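Local coordinates for protein insensitive (Drosophila melanogaster, PDB 4IX7) that binds the palindromic DNA sequence CCAATTGG through its BEN domain as a homodimer and represses genes of neural development, at residues V26-T31 with R92-T97. Residues are numbered along the deposited sequence; the frame is centred on the assembly and turned at random. Where two conformers were deposited one is given.
Sequences VCSLAT and RNAITT. With nucleotides of chain B; nucleotides of chain A.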
loop_
_atom_site.group_PDB
_atom_site.type_symbol
_atom_site.label_atom_id
_atom_site.label_comp_id
_atom_site.label_asym_id
_atom_site.label_seq_id
_atom_site.Cartn_x
_atom_site.Cartn_y
_atom_site.Cartn_z
ATOM N N VAL C 26 -16.731 3.217 -1.568
ATOM C CA VAL C 26 -15.602 2.834 -0.714
ATOM C C VAL C 26 -14.977 1.539 -1.226
ATOM O O VAL C 26 -15.481 0.445 -0.948
ATOM C CB VAL C 26 -16.005 2.667 0.761
ATOM C CG1 VAL C 26 -14.764 2.365 1.621
ATOM C CG2 VAL C 26 -16.720 3.919 1.267
ATOM N N CYS C 27 -13.885 1.691 -1.972
ATOM C CA CYS C 27 -13.237 0.593 -2.698
ATOM C C CYS C 27 -12.982 -0.616 -1.828
ATOM O O CYS C 27 -13.324 -1.744 -2.192
ATOM C CB CYS C 27 -11.916 1.079 -3.314
ATOM S SG CYS C 27 -10.862 -0.225 -4.042
ATOM N N SER C 28 -12.385 -0.380 -0.665
ATOM C CA SER C 28 -11.977 -1.477 0.192
ATOM C C SER C 28 -13.158 -2.288 0.716
ATOM O O SER C 28 -13.106 -3.518 0.762
ATOM C CB SER C 28 -11.118 -0.961 1.340
ATOM O OG SER C 28 -10.546 -2.054 2.028
ATOM N N LEU C 29 -14.228 -1.603 1.095
ATOM C CA LEU C 29 -15.385 -2.300 1.632
ATOM C C LEU C 29 -16.092 -3.081 0.525
ATOM O O LEU C 29 -16.574 -4.183 0.759
ATOM C CB LEU C 29 -16.334 -1.316 2.305
ATOM C CG LEU C 29 -15.772 -0.632 3.552
ATOM C CD1 LEU C 29 -16.805 0.351 4.099
ATOM C CD2 LEU C 29 -15.398 -1.662 4.604
ATOM N N ALA C 30 -16.138 -2.515 -0.677
ATOM C CA ALA C 30 -16.752 -3.213 -1.806
ATOM C C ALA C 30 -15.995 -4.509 -2.094
ATOM O O ALA C 30 -16.594 -5.570 -2.304
ATOM C CB ALA C 30 -16.776 -2.317 -3.038
ATOM N N THR C 31 -14.670 -4.407 -2.071
ATOM C CA THR C 31 -13.791 -5.542 -2.323
ATOM C C THR C 31 -13.992 -6.620 -1.259
ATOM O O THR C 31 -14.139 -7.803 -1.573
ATOM C CB THR C 31 -12.331 -5.074 -2.370
ATOM O OG1 THR C 31 -12.203 -4.103 -3.413
ATOM C CG2 THR C 31 -11.389 -6.231 -2.678
ATOM N N ARG C 92 -6.194 -4.680 -5.396
ATOM C CA ARG C 92 -5.336 -5.775 -4.964
ATOM C C ARG C 92 -4.889 -5.586 -3.516
ATOM O O ARG C 92 -4.825 -6.549 -2.746
ATOM C CB ARG C 92 -4.136 -5.926 -5.909
ATOM C CG ARG C 92 -4.519 -6.544 -7.240
ATOM C CD ARG C 92 -3.359 -6.577 -8.227
ATOM N NE ARG C 92 -3.669 -7.463 -9.342
ATOM C CZ ARG C 92 -3.238 -8.716 -9.434
ATOM N NH1 ARG C 92 -2.454 -9.220 -8.489
ATOM N NH2 ARG C 92 -3.580 -9.459 -10.477
ATOM N N ASN C 93 -4.590 -4.341 -3.139
ATOM C CA ASN C 93 -4.192 -4.073 -1.762
ATOM C C ASN C 93 -5.309 -4.405 -0.785
ATOM O O ASN C 93 -5.063 -4.951 0.294
ATOM C CB ASN C 93 -3.731 -2.633 -1.561
ATOM C CG ASN C 93 -3.330 -2.364 -0.135
ATOM O OD1 ASN C 93 -3.994 -1.607 0.577
ATOM N ND2 ASN C 93 -2.256 -3.018 0.312
ATOM N N ALA C 94 -6.545 -4.108 -1.170
ATOM C CA ALA C 94 -7.671 -4.475 -0.325
ATOM C C ALA C 94 -7.795 -5.988 -0.165
ATOM O O ALA C 94 -8.117 -6.469 0.925
ATOM C CB ALA C 94 -8.962 -3.876 -0.868
ATOM N N ILE C 95 -7.539 -6.743 -1.234
ATOM C CA ILE C 95 -7.582 -8.201 -1.148
ATOM C C ILE C 95 -6.481 -8.726 -0.220
ATOM O O ILE C 95 -6.733 -9.582 0.639
ATOM C CB ILE C 95 -7.448 -8.862 -2.532
ATOM C CG1 ILE C 95 -8.547 -8.351 -3.468
ATOM C CG2 ILE C 95 -7.554 -10.374 -2.386
ATOM C CD1 ILE C 95 -8.372 -8.786 -4.925
ATOM N N THR C 96 -5.267 -8.198 -0.368
ATOM C CA THR C 96 -4.163 -8.595 0.509
ATOM C C THR C 96 -4.532 -8.399 1.975
ATOM O O THR C 96 -4.302 -9.271 2.818
ATOM C CB THR C 96 -2.875 -7.782 0.186
ATOM O OG1 THR C 96 -2.418 -8.094 -1.143
ATOM C CG2 THR C 96 -1.781 -8.071 1.199
ATOM N N THR C 97 -5.121 -7.251 2.275
ATOM C CA THR C 97 -5.471 -6.928 3.644
ATOM C C THR C 97 -6.561 -7.858 4.159
ATOM O O THR C 97 -6.472 -8.372 5.265
ATOM C CB THR C 97 -5.941 -5.471 3.768
ATOM O OG1 THR C 97 -4.949 -4.595 3.201
ATOM C CG2 THR C 97 -6.146 -5.119 5.243
ATOM P P DC B 4 -11.709 -0.546 5.308
ATOM O OP1 DC B 4 -12.378 0.610 4.665
ATOM O OP2 DC B 4 -11.415 -1.774 4.533
ATOM O "O5'" DC B 4 -10.319 -0.085 5.922
ATOM C "C5'" DC B 4 -10.319 1.028 6.804
ATOM C "C4'" DC B 4 -8.946 1.146 7.424
ATOM O "O4'" DC B 4 -8.670 -0.032 8.209
ATOM C "C3'" DC B 4 -7.801 1.193 6.415
ATOM O "O3'" DC B 4 -7.397 2.551 6.372
ATOM C "C2'" DC B 4 -6.721 0.270 6.987
ATOM C "C1'" DC B 4 -7.267 -0.099 8.353
ATOM N N1 DC B 4 -6.971 -1.490 8.785
ATOM C C2 DC B 4 -6.158 -1.706 9.902
ATOM O O2 DC B 4 -5.707 -0.724 10.497
ATOM N N3 DC B 4 -5.890 -2.973 10.288
ATOM C C4 DC B 4 -6.401 -4.008 9.605
ATOM N N4 DC B 4 -6.112 -5.253 10.023
ATOM C C5 DC B 4 -7.218 -3.807 8.448
ATOM C C6 DC B 4 -7.476 -2.545 8.077
ATOM P P DA A 7 0.576 -10.869 -1.695
ATOM O OP1 DA A 7 0.265 -12.087 -2.482
ATOM O OP2 DA A 7 -0.504 -9.983 -1.199
ATOM O "O5'" DA A 7 1.411 -11.279 -0.421
ATOM C "C5'" DA A 7 2.461 -12.221 -0.589
ATOM C "C4'" DA A 7 3.035 -12.554 0.771
ATOM O "O4'" DA A 7 3.858 -11.435 1.207
ATOM C "C3'" DA A 7 2.030 -12.815 1.889
ATOM O "O3'" DA A 7 2.592 -13.789 2.775
ATOM C "C2'" DA A 7 1.902 -11.457 2.588
ATOM C "C1'" DA A 7 3.303 -10.872 2.383
ATOM N N9 DA A 7 3.340 -9.414 2.229
ATOM C C8 DA A 7 2.461 -8.624 1.527
ATOM N N7 DA A 7 2.749 -7.341 1.581
ATOM C C5 DA A 7 3.902 -7.284 2.361
ATOM C C6 DA A 7 4.707 -6.215 2.802
ATOM N N6 DA A 7 4.474 -4.924 2.493
ATOM N N1 DA A 7 5.775 -6.519 3.570
ATOM C C2 DA A 7 6.020 -7.801 3.889
ATOM N N3 DA A 7 5.333 -8.893 3.533
ATOM C C4 DA A 7 4.267 -8.557 2.777
HETATM O O HOH W 1 -9.491 -4.583 2.604
#
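One water bridges Ser28 OG and the carbonyl O of Ala94 where two helices of the BEN domain meet beside bound DNA: it donates to Ser28 OG at 2.8 Å and to Ala94 O at 2.9 Å. The same hydroxyl donates a hydrogen bond to OP2 of nucleotide DC4 of chain B, 2.7 Å from Ser28 OG, so a single oxygen ties protein, water and phosphate together. With OG anti to the backbone N, the hydroxyl lies between Ala94 CB and the phosphate. No direct hydrogen bond crosses the interface; the segments, inclined at 58° with axes 9.0 Å apart, otherwise meet through carbon. Ala94, lacking bulk, probably lets the backbones close in, and its CB lies 3.8 Å from Thr31 CG2. That methyl also abuts Ile95 CG1 at 3.6 Å, the two side chains crossing at about a right angle. Thr31 sorts its branches by polarity: at chi1 -59° OG1 turns back to Cys27 O, donating from 40° out of the carbonyl plane to an oxygen that already accepts from Thr31 N, while CG2 points across the contact. A serine here would probably keep the bond to Cys27 O but leave a gap beside Ala94 and Ile95. Val80 of helix 70-84 and Val91 of helix 88-112 also touch Thr31. Segment 92-97, on helix 88-112, has its own DNA contacts: Thr96 OG1 donates to OP2 of DA7 of chain A, and Thr97 CG2 lies 3.6 Å from C5 of the DC4 base. The chemistry thus divides into carbon-to-carbon packing within the domain and a hydroxyl-and-water link at the DNA, consistent with the packing of the helices and their seating on the DNA being linked through Ser28.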